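Local coordinates for protein large component of pyocin AP41 (Pseudomonas aeruginosa, PDB 4UHQ) that supplies the DNase domain of a bacteriocin and probably acts as a metal-binding HNH endonuclease that cuts the DNA of target bacteria, at residues A[50-55]-A[94-99]; A[54-57]-A[61-64]; A[86-91]-A[121-126]. All coordinates share one frame; numbering follows the deposited sequence. Where two conformers were deposited one is given.

Interaction 1 (A[50-55]-A[94-99]). With NI (nickel (II) ion), chain E.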
ATOM      1  N   GLU A  50       5.296   3.120   7.874  1.00 19.85           N
ATOM      2  CA  GLU A  50       5.835   2.219   8.884  1.00 20.31           C
ATOM      3  C   GLU A  50       4.710   1.621   9.716  1.00 22.48           C
ATOM      4  O   GLU A  50       4.689   0.408   9.936  1.00 21.16           O
ATOM      5  CB  GLU A  50       6.852   2.957   9.762  1.00 22.66           C
ATOM      6  CG  GLU A  50       8.086   3.275   9.020  1.00 24.24           C
ATOM      7  CD  GLU A  50       9.006   4.207   9.788  1.00 32.07           C
ATOM      8  OE1 GLU A  50       8.596   4.714  10.863  1.00 35.02           O
ATOM      9  OE2 GLU A  50      10.132   4.449   9.309  1.00 34.25           O
ATOM     10  N   GLN A  51       3.740   2.424  10.150  1.00 21.93           N
ATOM     11  CA  GLN A  51       2.686   1.883  10.995  0.50 21.83           C
ATOM     12  C   GLN A  51       1.760   1.009  10.168  1.00 20.70           C
ATOM     13  O   GLN A  51       1.186   0.037  10.680  1.00 22.16           O
ATOM     14  CB  GLN A  51       1.919   3.007  11.720  0.50 23.40           C
ATOM     15  CG  GLN A  51       2.796   3.803  12.681  0.50 24.83           C
ATOM     16  CD  GLN A  51       2.008   4.735  13.595  0.50 29.31           C
ATOM     17  OE1 GLN A  51       0.925   4.394  14.068  0.50 36.13           O
ATOM     18  NE2 GLN A  51       2.564   5.911  13.856  0.50 36.27           N
ATOM     19  N   PHE A  52       1.630   1.326   8.872  1.00 17.93           N
ATOM     20  CA  PHE A  52       0.833   0.495   7.991  1.00 18.59           C
ATOM     21  C   PHE A  52       1.423  -0.921   7.947  1.00 19.02           C
ATOM     22  O   PHE A  52       0.714  -1.925   8.096  1.00 19.09           O
ATOM     23  CB  PHE A  52       0.794   1.101   6.564  1.00 19.16           C
ATOM     24  CG  PHE A  52       0.082   0.233   5.587  1.00 17.45           C
ATOM     25  CD1 PHE A  52       0.773  -0.742   4.883  1.00 18.60           C
ATOM     26  CD2 PHE A  52      -1.253   0.414   5.342  1.00 19.49           C
ATOM     27  CE1 PHE A  52       0.095  -1.588   3.997  1.00 18.12           C
ATOM     28  CE2 PHE A  52      -1.935  -0.381   4.410  1.00 21.55           C
ATOM     29  CZ  PHE A  52      -1.262  -1.409   3.759  1.00 18.73           C
ATOM     30  N   TRP A  53       2.718  -1.025   7.687  1.00 16.56           N
ATOM     31  CA  TRP A  53       3.260  -2.374   7.532  1.00 16.16           C
ATOM     32  C   TRP A  53       3.311  -3.068   8.884  1.00 18.57           C
ATOM     33  O   TRP A  53       3.168  -4.294   8.955  1.00 19.31           O
ATOM     34  CB  TRP A  53       4.619  -2.360   6.869  1.00 18.26           C
ATOM     35  CG  TRP A  53       4.469  -1.987   5.403  1.00 18.18           C
ATOM     36  CD1 TRP A  53       4.897  -0.840   4.820  1.00 18.66           C
ATOM     37  CD2 TRP A  53       3.794  -2.754   4.392  1.00 18.15           C
ATOM     38  NE1 TRP A  53       4.556  -0.854   3.477  1.00 19.03           N
ATOM     39  CE2 TRP A  53       3.859  -1.990   3.195  1.00 19.05           C
ATOM     40  CE3 TRP A  53       3.100  -3.979   4.386  1.00 17.82           C
ATOM     41  CZ2 TRP A  53       3.320  -2.429   1.989  1.00 18.84           C
ATOM     42  CZ3 TRP A  53       2.579  -4.421   3.162  1.00 19.22           C
ATOM     43  CH2 TRP A  53       2.675  -3.633   1.988  1.00 18.79           C
ATOM     44  N   MET A  54       3.494  -2.318   9.986  1.00 20.46           N
ATOM     45  CA  MET A  54       3.382  -2.975  11.317  1.00 21.50           C
ATOM     46  C   MET A  54       1.964  -3.514  11.547  1.00 21.17           C
ATOM     47  O   MET A  54       1.809  -4.599  12.131  1.00 22.49           O
ATOM     48  CB  MET A  54       3.758  -1.997  12.410  1.00 25.25           C
ATOM     49  CG  MET A  54       5.143  -1.474  12.207  1.00 36.62           C
ATOM     50  SD  MET A  54       5.939  -1.481  13.790  1.00 54.30           S
ATOM     51  CE  MET A  54       5.457  -3.169  14.324  1.00 35.94           C
ATOM     52  N   ALA A  55       0.938  -2.794  11.090  1.00 21.08           N
ATOM     53  CA  ALA A  55      -0.430  -3.310  11.205  1.00 22.57           C
ATOM     54  C   ALA A  55      -0.595  -4.599  10.412  1.00 21.43           C
ATOM     55  O   ALA A  55      -1.221  -5.552  10.895  1.00 24.11           O
ATOM     56  CB  ALA A  55      -1.449  -2.263  10.719  1.00 23.00           C
ATOM     57  N   PHE A  94       6.867  -3.609  -2.389  1.00 18.01           N
ATOM     58  CA  PHE A  94       5.488  -3.179  -2.563  1.00 18.05           C
ATOM     59  C   PHE A  94       5.325  -1.727  -2.107  1.00 19.19           C
ATOM     60  O   PHE A  94       5.889  -1.289  -1.094  1.00 18.98           O
ATOM     61  CB  PHE A  94       4.549  -4.124  -1.782  1.00 19.17           C
ATOM     62  CG  PHE A  94       4.414  -5.476  -2.410  1.00 17.66           C
ATOM     63  CD1 PHE A  94       3.479  -5.699  -3.372  1.00 21.26           C
ATOM     64  CD2 PHE A  94       5.184  -6.535  -1.952  1.00 19.08           C
ATOM     65  CE1 PHE A  94       3.334  -6.960  -3.961  1.00 21.71           C
ATOM     66  CE2 PHE A  94       5.045  -7.787  -2.533  1.00 19.34           C
ATOM     67  CZ  PHE A  94       4.119  -8.002  -3.496  1.00 21.24           C
ATOM     68  N   GLU A  95       4.562  -0.988  -2.897  1.00 17.42           N
ATOM     69  CA  GLU A  95       4.358   0.442  -2.699  1.00 17.25           C
ATOM     70  C   GLU A  95       2.921   0.761  -2.393  1.00 16.55           C
ATOM     71  O   GLU A  95       2.028   0.070  -2.861  1.00 16.54           O
ATOM     72  CB  GLU A  95       4.799   1.215  -3.990  1.00 18.51           C
ATOM     73  CG  GLU A  95       6.338   1.114  -4.132  1.00 19.20           C
ATOM     74  CD  GLU A  95       6.907   1.747  -5.359  1.00 24.83           C
ATOM     75  OE1 GLU A  95       6.113   2.183  -6.223  1.00 23.29           O
ATOM     76  OE2 GLU A  95       8.159   1.773  -5.468  1.00 27.48           O
ATOM     77  N   ILE A  96       2.702   1.820  -1.614  1.00 16.48           N
ATOM     78  CA  ILE A  96       1.368   2.326  -1.350  1.00 16.40           C
ATOM     79  C   ILE A  96       1.123   3.482  -2.325  1.00 18.25           C
ATOM     80  O   ILE A  96       1.855   4.483  -2.288  1.00 22.11           O
ATOM     81  CB  ILE A  96       1.263   2.807   0.094  1.00 17.45           C
ATOM     82  CG1 ILE A  96       1.628   1.696   1.070  1.00 19.94           C
ATOM     83  CG2 ILE A  96      -0.194   3.293   0.345  1.00 21.70           C
ATOM     84  CD1 ILE A  96       1.802   2.225   2.505  1.00 23.66           C
ATOM     85  N   HIS A  97       0.200   3.292  -3.259  1.00 15.90           N
ATOM     86  CA  HIS A  97      -0.099   4.325  -4.260  1.00 16.39           C
ATOM     87  C   HIS A  97      -1.392   5.049  -3.910  1.00 17.17           C
ATOM     88  O   HIS A  97      -2.380   4.457  -3.447  1.00 16.88           O
ATOM     89  CB  HIS A  97      -0.175   3.648  -5.648  1.00 17.16           C
ATOM     90  CG  HIS A  97      -0.962   4.384  -6.708  1.00 16.86           C
ATOM     91  ND1 HIS A  97      -0.523   5.536  -7.361  1.00 17.68           N
ATOM     92  CD2 HIS A  97      -2.133   4.043  -7.307  1.00 17.21           C
ATOM     93  CE1 HIS A  97      -1.413   5.882  -8.275  1.00 18.13           C
ATOM     94  NE2 HIS A  97      -2.403   4.995  -8.259  1.00 17.73           N
ATOM     95  N   HIS A  98      -1.360   6.362  -4.103  1.00 16.32           N
ATOM     96  CA  HIS A  98      -2.544   7.189  -3.937  1.00 17.26           C
ATOM     97  C   HIS A  98      -3.352   7.162  -5.230  1.00 16.82           C
ATOM     98  O   HIS A  98      -2.910   7.623  -6.275  1.00 17.77           O
ATOM     99  CB  HIS A  98      -2.121   8.629  -3.565  1.00 18.06           C
ATOM    100  CG  HIS A  98      -1.565   8.711  -2.176  1.00 16.71           C
ATOM    101  ND1 HIS A  98      -0.232   8.490  -1.876  1.00 19.71           N
ATOM    102  CD2 HIS A  98      -2.191   8.978  -1.003  1.00 18.74           C
ATOM    103  CE1 HIS A  98      -0.072   8.584  -0.554  1.00 20.61           C
ATOM    104  NE2 HIS A  98      -1.244   8.877  -0.004  1.00 17.68           N
ATOM    105  N   VAL A  99      -4.545   6.578  -5.147  1.00 16.89           N
ATOM    106  CA  VAL A  99      -5.386   6.287  -6.305  1.00 18.86           C
ATOM    107  C   VAL A  99      -5.710   7.558  -7.079  1.00 18.35           C
ATOM    108  O   VAL A  99      -5.564   7.595  -8.303  1.00 20.18           O
ATOM    109  CB  VAL A  99      -6.676   5.592  -5.854  1.00 17.69           C
ATOM    110  CG1 VAL A  99      -7.608   5.364  -7.012  1.00 20.67           C
ATOM    111  CG2 VAL A  99      -6.347   4.216  -5.244  1.00 19.81           C
TER
HETATM  112 NI    NI E1778       1.107   6.827  -7.175  1.00 18.20          NI
HETATM  113  O   HOH W   1       5.254   0.544   1.037  1.00 24.49           O
HETATM  114  O   HOH W   2      -0.400   8.367  -7.074  1.00 17.49           O
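Phe52 receives the outer methyl of Ile96 over one face of its ring: CD1 of Ile96 lies 3.9 Å from CD1 of Phe52. Measured to the ring centroid the methyl is at 4.3 Å and 24° off the normal, a CH-pi contact displaced toward the rim. Phe52 places its ring there by setting CG anti to the backbone N (chi1 175°), while Ile96 extends a long CG1 branch toward the helix, a reach well suited to spanning the gap between strand and helix. Trp53 joins obliquely. Its CH2 packs 4.2 Å from CB of Phe94, and its NE1 points at a water lying in the indole plane. That water accepts from Trp53 NE1 at 2.9 Å and donates to Phe94 O at 2.9 Å, so the one polar atom of the indole is satisfied without breaking the apolar packing. Within the helix the two aromatic rings brace each other, since CD1 of Phe52 sits 3.6 Å above the middle of the Trp53 plane.

Further out, Ile33 and Leu37 of helix 31-37 pack on Phe52, and Ile116 of the neighbouring strand packs on Ile96. Next along the strand, His97 turns to the other side from Ile96, where the nickel ion lies, and binds it through ND1 at 2.1 Å; His122 and His126 complete the histidine set. The apolar side of helix 45-57 thus backs one face of the strand whose other face holds the metal, as in the beta-beta-alpha-metal fold of HNH nucleases of the colicin/pyocin family.

Interaction 2 (A[54-57]-A[61-64])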
ATOM      1  N   MET A  54       3.494  -2.318   9.986  1.00 20.46           N
ATOM      2  CA  MET A  54       3.382  -2.975  11.317  1.00 21.50           C
ATOM      3  C   MET A  54       1.964  -3.514  11.547  1.00 21.17           C
ATOM      4  O   MET A  54       1.809  -4.599  12.131  1.00 22.49           O
ATOM      5  CB  MET A  54       3.758  -1.997  12.410  1.00 25.25           C
ATOM      6  CG  MET A  54       5.143  -1.474  12.207  1.00 36.62           C
ATOM      7  SD  MET A  54       5.939  -1.481  13.790  1.00 54.30           S
ATOM      8  CE  MET A  54       5.457  -3.169  14.324  1.00 35.94           C
ATOM      9  N   ALA A  55       0.938  -2.794  11.090  1.00 21.08           N
ATOM     10  CA  ALA A  55      -0.430  -3.310  11.205  1.00 22.57           C
ATOM     11  C   ALA A  55      -0.595  -4.599  10.412  1.00 21.43           C
ATOM     12  O   ALA A  55      -1.221  -5.552  10.895  1.00 24.11           O
ATOM     13  CB  ALA A  55      -1.449  -2.263  10.719  1.00 23.00           C
ATOM     14  N   VAL A  56      -0.030  -4.640   9.213  1.00 19.92           N
ATOM     15  CA  VAL A  56      -0.030  -5.886   8.431  1.00 17.32           C
ATOM     16  C   VAL A  56       0.595  -7.006   9.241  1.00 21.37           C
ATOM     17  O   VAL A  56       0.109  -8.141   9.275  1.00 23.25           O
ATOM     18  CB  VAL A  56       0.702  -5.676   7.102  1.00 17.80           C
ATOM     19  CG1 VAL A  56       0.974  -6.992   6.347  1.00 20.51           C
ATOM     20  CG2 VAL A  56      -0.131  -4.714   6.214  1.00 20.27           C
ATOM     21  N   SER A  57       1.720  -6.715   9.869  1.00 19.98           N
ATOM     22  CA  SER A  57       2.453  -7.753  10.619  1.00 21.68           C
ATOM     23  C   SER A  57       1.655  -8.348  11.772  1.00 24.01           C
ATOM     24  O   SER A  57       1.942  -9.486  12.198  1.00 28.16           O
ATOM     25  CB  SER A  57       3.789  -7.157  11.123  1.00 24.08           C
ATOM     26  OG  SER A  57       3.628  -6.458  12.377  1.00 26.28           O
ATOM     27  N   SER A  61      -4.312 -12.963   8.743  1.00 26.46           N
ATOM     28  CA  SER A  61      -4.790 -13.112   7.387  1.00 27.17           C
ATOM     29  C   SER A  61      -3.921 -12.380   6.404  1.00 25.32           C
ATOM     30  O   SER A  61      -3.645 -12.875   5.324  1.00 28.05           O
ATOM     31  CB  SER A  61      -6.248 -12.622   7.264  1.00 28.82           C
ATOM     32  OG  SER A  61      -7.082 -13.394   8.089  1.00 40.84           O
ATOM     33  N   ALA A  62      -3.459 -11.196   6.769  1.00 22.32           N
ATOM     34  CA  ALA A  62      -2.605 -10.466   5.840  1.00 21.41           C
ATOM     35  C   ALA A  62      -1.214 -11.036   5.765  1.00 21.75           C
ATOM     36  O   ALA A  62      -0.549 -10.923   4.741  1.00 25.82           O
ATOM     37  CB  ALA A  62      -2.555  -8.961   6.246  1.00 25.15           C
ATOM     38  N   LEU A  63      -0.725 -11.589   6.872  1.00 20.66           N
ATOM     39  CA  LEU A  63       0.621 -12.157   6.921  1.00 21.24           C
ATOM     40  C   LEU A  63       0.698 -13.444   6.100  1.00 23.22           C
ATOM     41  O   LEU A  63       1.778 -13.783   5.603  1.00 22.02           O
ATOM     42  CB  LEU A  63       0.989 -12.455   8.370  1.00 24.49           C
ATOM     43  CG  LEU A  63       2.452 -12.445   8.768  1.00 34.25           C
ATOM     44  CD1 LEU A  63       3.070 -11.061   8.649  1.00 27.37           C
ATOM     45  CD2 LEU A  63       2.561 -12.961  10.199  1.00 41.27           C
ATOM     46  N   GLU A  64      -0.427 -14.152   5.947  1.00 22.33           N
ATOM     47  CA  GLU A  64      -0.408 -15.555   5.465  1.00 21.11           C
ATOM     48  C   GLU A  64       0.148 -15.668   4.049  1.00 24.91           C
ATOM     49  O   GLU A  64       0.709 -16.725   3.708  1.00 36.09           O
ATOM     50  CB  GLU A  64      -1.809 -16.158   5.550  1.00 27.35           C
ATOM     51  CG  GLU A  64      -1.982 -17.464   4.807  1.00 35.62           C
ATOM     52  CD  GLU A  64      -3.319 -18.086   5.145  1.00 46.81           C
ATOM     53  OE1 GLU A  64      -4.151 -17.373   5.749  1.00 45.43           O
ATOM     54  OE2 GLU A  64      -3.529 -19.268   4.813  1.00 58.26           O
TER
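The flat groups where Val56 and Ser57 meet Ala62 and Leu63 are backbone carbonyls, for no ring takes part. Above the plane of the Val56 carbonyl, on a slant, stands CD1 of Leu63, 4.2 Å from Val56 O. The methyl of Ala62 approaches the same oxygen closer to that plane, with CB at 4.1 Å. The carbonyl of Ser57 is bordered by both Leu63 methyls, which lie off its plane on one side. CD1 also rests against the backbone itself, 3.9 Å from Ser57 CA.

The apolar side-chain pair is Val56 with Ala62, whose CG1 and CB are 4.0 Å apart. Val56 turns that branch across to Ala62 by holding CG1 anti to its backbone N (chi1 169°). With only a methyl, Ala62 lets the short helix 60-63 come near the last turn of helix 45-57, the CA atoms of this pair being 5.9 Å apart. Leu63 leaves its own backbone at an angle but bends its forked end back toward Ser57, and the same side chain reaches Arg71 and Val74 of helix 68-75.

Ser57 points its side chain away from Leu63 and folds it back on its own helix: OG donates to Met54 O at 2.6 Å, a short bond tilted 17° from the carbonyl plane. A small hydroxyl suits this helix end, where it can serve a carbonyl of the preceding turn. Ala62 finds its polar partners outside the pair, its N bonding to Asp59 and its O to Trp17. No hydrogen bond crosses between 54-57 and 61-64, so the two successive helices are joined here by van der Waals contact alone, and at this point the fit probably rests on shape rather than on matched polar groups.

Interaction 3 (A[86-91]-A[121-126]). With NI (nickel (II) ion), chain E.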
ATOM      1  N   GLU A  86       9.015  -7.580 -10.883  1.00 25.09           N
ATOM      2  CA  GLU A  86       8.094  -6.462 -10.574  1.00 24.07           C
ATOM      3  C   GLU A  86       8.836  -5.259 -10.019  1.00 28.12           C
ATOM      4  O   GLU A  86       8.225  -4.283  -9.595  1.00 24.98           O
ATOM      5  CB  GLU A  86       7.036  -6.946  -9.578  1.00 24.31           C
ATOM      6  CG  GLU A  86       6.087  -7.976 -10.211  1.00 26.02           C
ATOM      7  CD  GLU A  86       5.208  -7.409 -11.275  1.00 28.62           C
ATOM      8  OE1 GLU A  86       4.843  -6.178 -11.228  1.00 28.83           O
ATOM      9  OE2 GLU A  86       4.824  -8.128 -12.233  1.00 31.09           O
ATOM     10  N   HIS A  87      10.158  -5.334  -9.997  1.00 27.44           N
ATOM     11  CA  HIS A  87      10.979  -4.216  -9.567  1.00 28.61           C
ATOM     12  C   HIS A  87      11.015  -3.158 -10.636  1.00 34.43           C
ATOM     13  O   HIS A  87      10.648  -3.419 -11.790  1.00 36.92           O
ATOM     14  CB  HIS A  87      12.399  -4.698  -9.221  1.00 28.17           C
ATOM     15  CG  HIS A  87      12.438  -5.668  -8.078  1.00 29.19           C
ATOM     16  ND1 HIS A  87      13.620  -6.240  -7.632  1.00 34.46           N
ATOM     17  CD2 HIS A  87      11.454  -6.174  -7.291  1.00 26.18           C
ATOM     18  CE1 HIS A  87      13.360  -7.038  -6.612  1.00 32.68           C
ATOM     19  NE2 HIS A  87      12.052  -7.051  -6.415  1.00 31.49           N
ATOM     20  N   LEU A  88      11.394  -1.948 -10.255  1.00 28.09           N
ATOM     21  CA  LEU A  88      11.586  -0.874 -11.231  1.00 33.68           C
ATOM     22  C   LEU A  88      12.794  -0.050 -10.803  1.00 36.03           C
ATOM     23  O   LEU A  88      12.727   0.669  -9.819  1.00 32.34           O
ATOM     24  CB  LEU A  88      10.343  -0.005 -11.321  1.00 33.24           C
ATOM     25  CG  LEU A  88      10.503   1.116 -12.341  1.00 44.45           C
ATOM     26  CD1 LEU A  88      10.133   0.585 -13.691  1.00 45.00           C
ATOM     27  CD2 LEU A  88       9.615   2.233 -11.936  1.00 45.52           C
ATOM     28  N   GLY A  89      13.904  -0.183 -11.511  1.00 41.04           N
ATOM     29  CA  GLY A  89      15.151   0.426 -11.065  1.00 38.85           C
ATOM     30  C   GLY A  89      15.502  -0.014  -9.650  1.00 34.83           C
ATOM     31  O   GLY A  89      15.488  -1.187  -9.333  1.00 36.03           O
ATOM     32  N   SER A  90      15.794   0.945  -8.785  1.00 37.32           N
ATOM     33  CA  SER A  90      16.173   0.588  -7.425  1.00 37.50           C
ATOM     34  C   SER A  90      14.961   0.297  -6.559  1.00 34.43           C
ATOM     35  O   SER A  90      15.109  -0.009  -5.372  1.00 33.20           O
ATOM     36  CB  SER A  90      16.995   1.697  -6.785  1.00 43.39           C
ATOM     37  OG  SER A  90      16.198   2.846  -6.593  1.00 47.96           O
ATOM     38  N   LYS A  91      13.761   0.408  -7.111  1.00 28.21           N
ATOM     39  CA  LYS A  91      12.567   0.158  -6.291  1.00 25.21           C
ATOM     40  C   LYS A  91      12.150  -1.304  -6.333  1.00 26.61           C
ATOM     41  O   LYS A  91      11.881  -1.860  -7.411  1.00 26.41           O
ATOM     42  CB  LYS A  91      11.404   1.081  -6.746  1.00 27.26           C
ATOM     43  CG  LYS A  91      11.665   2.567  -6.496  1.00 29.98           C
ATOM     44  CD  LYS A  91      10.624   3.454  -7.160  1.00 42.78           C
ATOM     45  CE  LYS A  91      10.911   3.683  -8.634  1.00 56.61           C
ATOM     46  NZ  LYS A  91       9.917   4.621  -9.220  1.00 58.42           N
ATOM     47  N   ARG A 121       4.076  -1.966 -11.512  1.00 20.76           N
ATOM     48  CA  ARG A 121       2.696  -1.572 -11.823  1.00 18.10           C
ATOM     49  C   ARG A 121       2.433  -0.135 -11.398  1.00 18.65           C
ATOM     50  O   ARG A 121       1.720   0.588 -12.118  1.00 20.36           O
ATOM     51  CB  ARG A 121       1.663  -2.523 -11.168  1.00 19.64           C
ATOM     52  CG  ARG A 121       0.224  -2.272 -11.595  1.00 19.47           C
ATOM     53  CD  ARG A 121       0.009  -2.391 -13.140  1.00 22.97           C
ATOM     54  NE  ARG A 121      -1.269  -1.782 -13.463  1.00 24.39           N
ATOM     55  CZ  ARG A 121      -1.537  -1.171 -14.628  1.00 27.49           C
ATOM     56  NH1 ARG A 121      -0.609  -1.174 -15.585  1.00 27.53           N
ATOM     57  NH2 ARG A 121      -2.698  -0.561 -14.802  1.00 25.66           N
ATOM     58  N   HIS A 122       3.031   0.330 -10.309  1.00 18.50           N
ATOM     59  CA  HIS A 122       2.816   1.739  -9.934  1.00 17.25           C
ATOM     60  C   HIS A 122       3.287   2.682 -11.046  1.00 17.70           C
ATOM     61  O   HIS A 122       2.614   3.671 -11.385  1.00 17.85           O
ATOM     62  CB  HIS A 122       3.602   2.012  -8.645  1.00 17.08           C
ATOM     63  CG  HIS A 122       3.225   3.282  -7.943  1.00 17.71           C
ATOM     64  ND1 HIS A 122       3.901   3.720  -6.824  1.00 20.54           N
ATOM     65  CD2 HIS A 122       2.232   4.177  -8.150  1.00 16.18           C
ATOM     66  CE1 HIS A 122       3.380   4.860  -6.400  1.00 21.35           C
ATOM     67  NE2 HIS A 122       2.386   5.186  -7.212  1.00 16.39           N
ATOM     68  N   SER A 123       4.451   2.421 -11.608  1.00 20.28           N
ATOM     69  CA  SER A 123       4.942   3.229 -12.706  1.00 21.52           C
ATOM     70  C   SER A 123       4.014   3.180 -13.920  1.00 20.38           C
ATOM     71  O   SER A 123       3.720   4.258 -14.534  1.00 21.90           O
ATOM     72  CB  SER A 123       6.347   2.770 -13.066  1.00 23.18           C
ATOM     73  OG  SER A 123       6.875   3.503 -14.155  1.00 27.24           O
ATOM     74  N   GLU A 124       3.525   1.975 -14.261  1.00 19.08           N
ATOM     75  CA  GLU A 124       2.617   1.842 -15.377  1.00 19.77           C
ATOM     76  C   GLU A 124       1.351   2.653 -15.116  1.00 21.04           C
ATOM     77  O   GLU A 124       0.822   3.289 -16.035  1.00 21.53           O
ATOM     78  CB  GLU A 124       2.262   0.382 -15.635  1.00 21.89           C
ATOM     79  CG  GLU A 124       3.478  -0.409 -16.091  1.00 23.62           C
ATOM     80  CD  GLU A 124       3.186  -1.892 -16.193  1.00 27.53           C
ATOM     81  OE1 GLU A 124       2.089  -2.325 -15.787  1.00 26.38           O
ATOM     82  OE2 GLU A 124       4.050  -2.630 -16.721  1.00 28.61           O
ATOM     83  N   ILE A 125       0.851   2.605 -13.891  1.00 20.03           N
ATOM     84  CA  ILE A 125      -0.401   3.336 -13.605  1.00 17.84           C
ATOM     85  C   ILE A 125      -0.204   4.826 -13.837  1.00 21.02           C
ATOM     86  O   ILE A 125      -1.040   5.479 -14.463  1.00 20.48           O
ATOM     87  CB  ILE A 125      -0.859   3.065 -12.165  1.00 19.66           C
ATOM     88  CG1 ILE A 125      -1.399   1.650 -12.080  1.00 21.08           C
ATOM     89  CG2 ILE A 125      -1.885   4.113 -11.686  1.00 20.36           C
ATOM     90  CD1 ILE A 125      -1.642   1.199 -10.598  1.00 20.24           C
ATOM     91  N   HIS A 126       0.935   5.368 -13.412  1.00 20.07           N
ATOM     92  CA  HIS A 126       1.162   6.779 -13.621  1.00 21.17           C
ATOM     93  C   HIS A 126       1.369   7.132 -15.089  1.00 20.53           C
ATOM     94  O   HIS A 126       0.896   8.182 -15.519  1.00 22.82           O
ATOM     95  CB  HIS A 126       2.307   7.261 -12.755  1.00 19.52           C
ATOM     96  CG  HIS A 126       1.882   7.457 -11.341  1.00 18.72           C
ATOM     97  ND1 HIS A 126       1.183   8.572 -10.951  1.00 22.98           N
ATOM     98  CD2 HIS A 126       1.976   6.655 -10.250  1.00 19.68           C
ATOM     99  CE1 HIS A 126       0.852   8.449  -9.677  1.00 21.23           C
ATOM    100  NE2 HIS A 126       1.335   7.303  -9.224  1.00 18.17           N
TER
HETATM  101 NI    NI E1778       1.107   6.827  -7.175  1.00 18.20          NI
HETATM  102  O   HOH W   2      -0.400   8.367  -7.074  1.00 17.49           O
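Leu88 points its side chain straight at Ser123 on helix 119-132, and its CD2 methyl meets the serine at CB, 3.5 Å away, tighter than usual for two carbons. The hydroxyl lies alongside, Ser123 OG being 3.7 Å from the same methyl. With CG anti to the backbone N (chi1 -179°), Leu88 carries its forked end out to Ser123. A small serine leaves room for the branched end of leucine. Leu88 opens a type II' turn closed by backbone bonds to Lys91; Gly89 suits its second position, which needs a positive phi.

Glu86 approaches the start of the helix, its OE1 4.3 Å from Arg121 N. Thr118 mediates between them, its OG1 bonding to both Glu86 OE1 and Arg121 N. This helix is the alpha element of the beta-beta-alpha-metal motif of HNH nucleases, and the loop packs on it at Ser123, next in sequence to the nickel ligand His122. One turn apart, His122 and His126 each bind nickel through NE2 at 2.1 Å; the CD2 edge of His122 lies in the plane of the His126 ring. At the far side of its ring, His122 ND1 probably donates to Glu95 OE1, a second-shell contact that would fix the ring's rotation.

Arg121 turns its guanidinium along the helix. NH1 gives Glu124 OE1 a salt bridge of 2.9 Å with an N-H...O angle of 159°, in the guanidinium plane but on the anti side of the carboxylate. CG1 of Ile125 lies over one face of the guanidinium, near its rim, while NE bonds to Gly24 O and NH2 reaches Glu128.

In the fold
Interaction 1 lies near the centre of the chain and is partly buried, built from aromatic and aliphatic packing with a water bridge. Interaction 2 continues along the same helix, 45-57, sharing Met54 and Ala55; its centre is about 11 Å from that of interaction 1, and it too is apolar, though between the end of helix 45-57 and the short helix 60-63. Interaction 3 is a small surface contact of a loop methyl on a serine of helix 119-132, its salt bridge running along that one helix. Interactions 1 and 3 converge on the nickel, with His97 from one and His122 and His126 from the other, and Glu95 reaches His122. Interactions 2 and 3 sit on opposite sides of the chain's centre, nearest atoms about 16 Å apart.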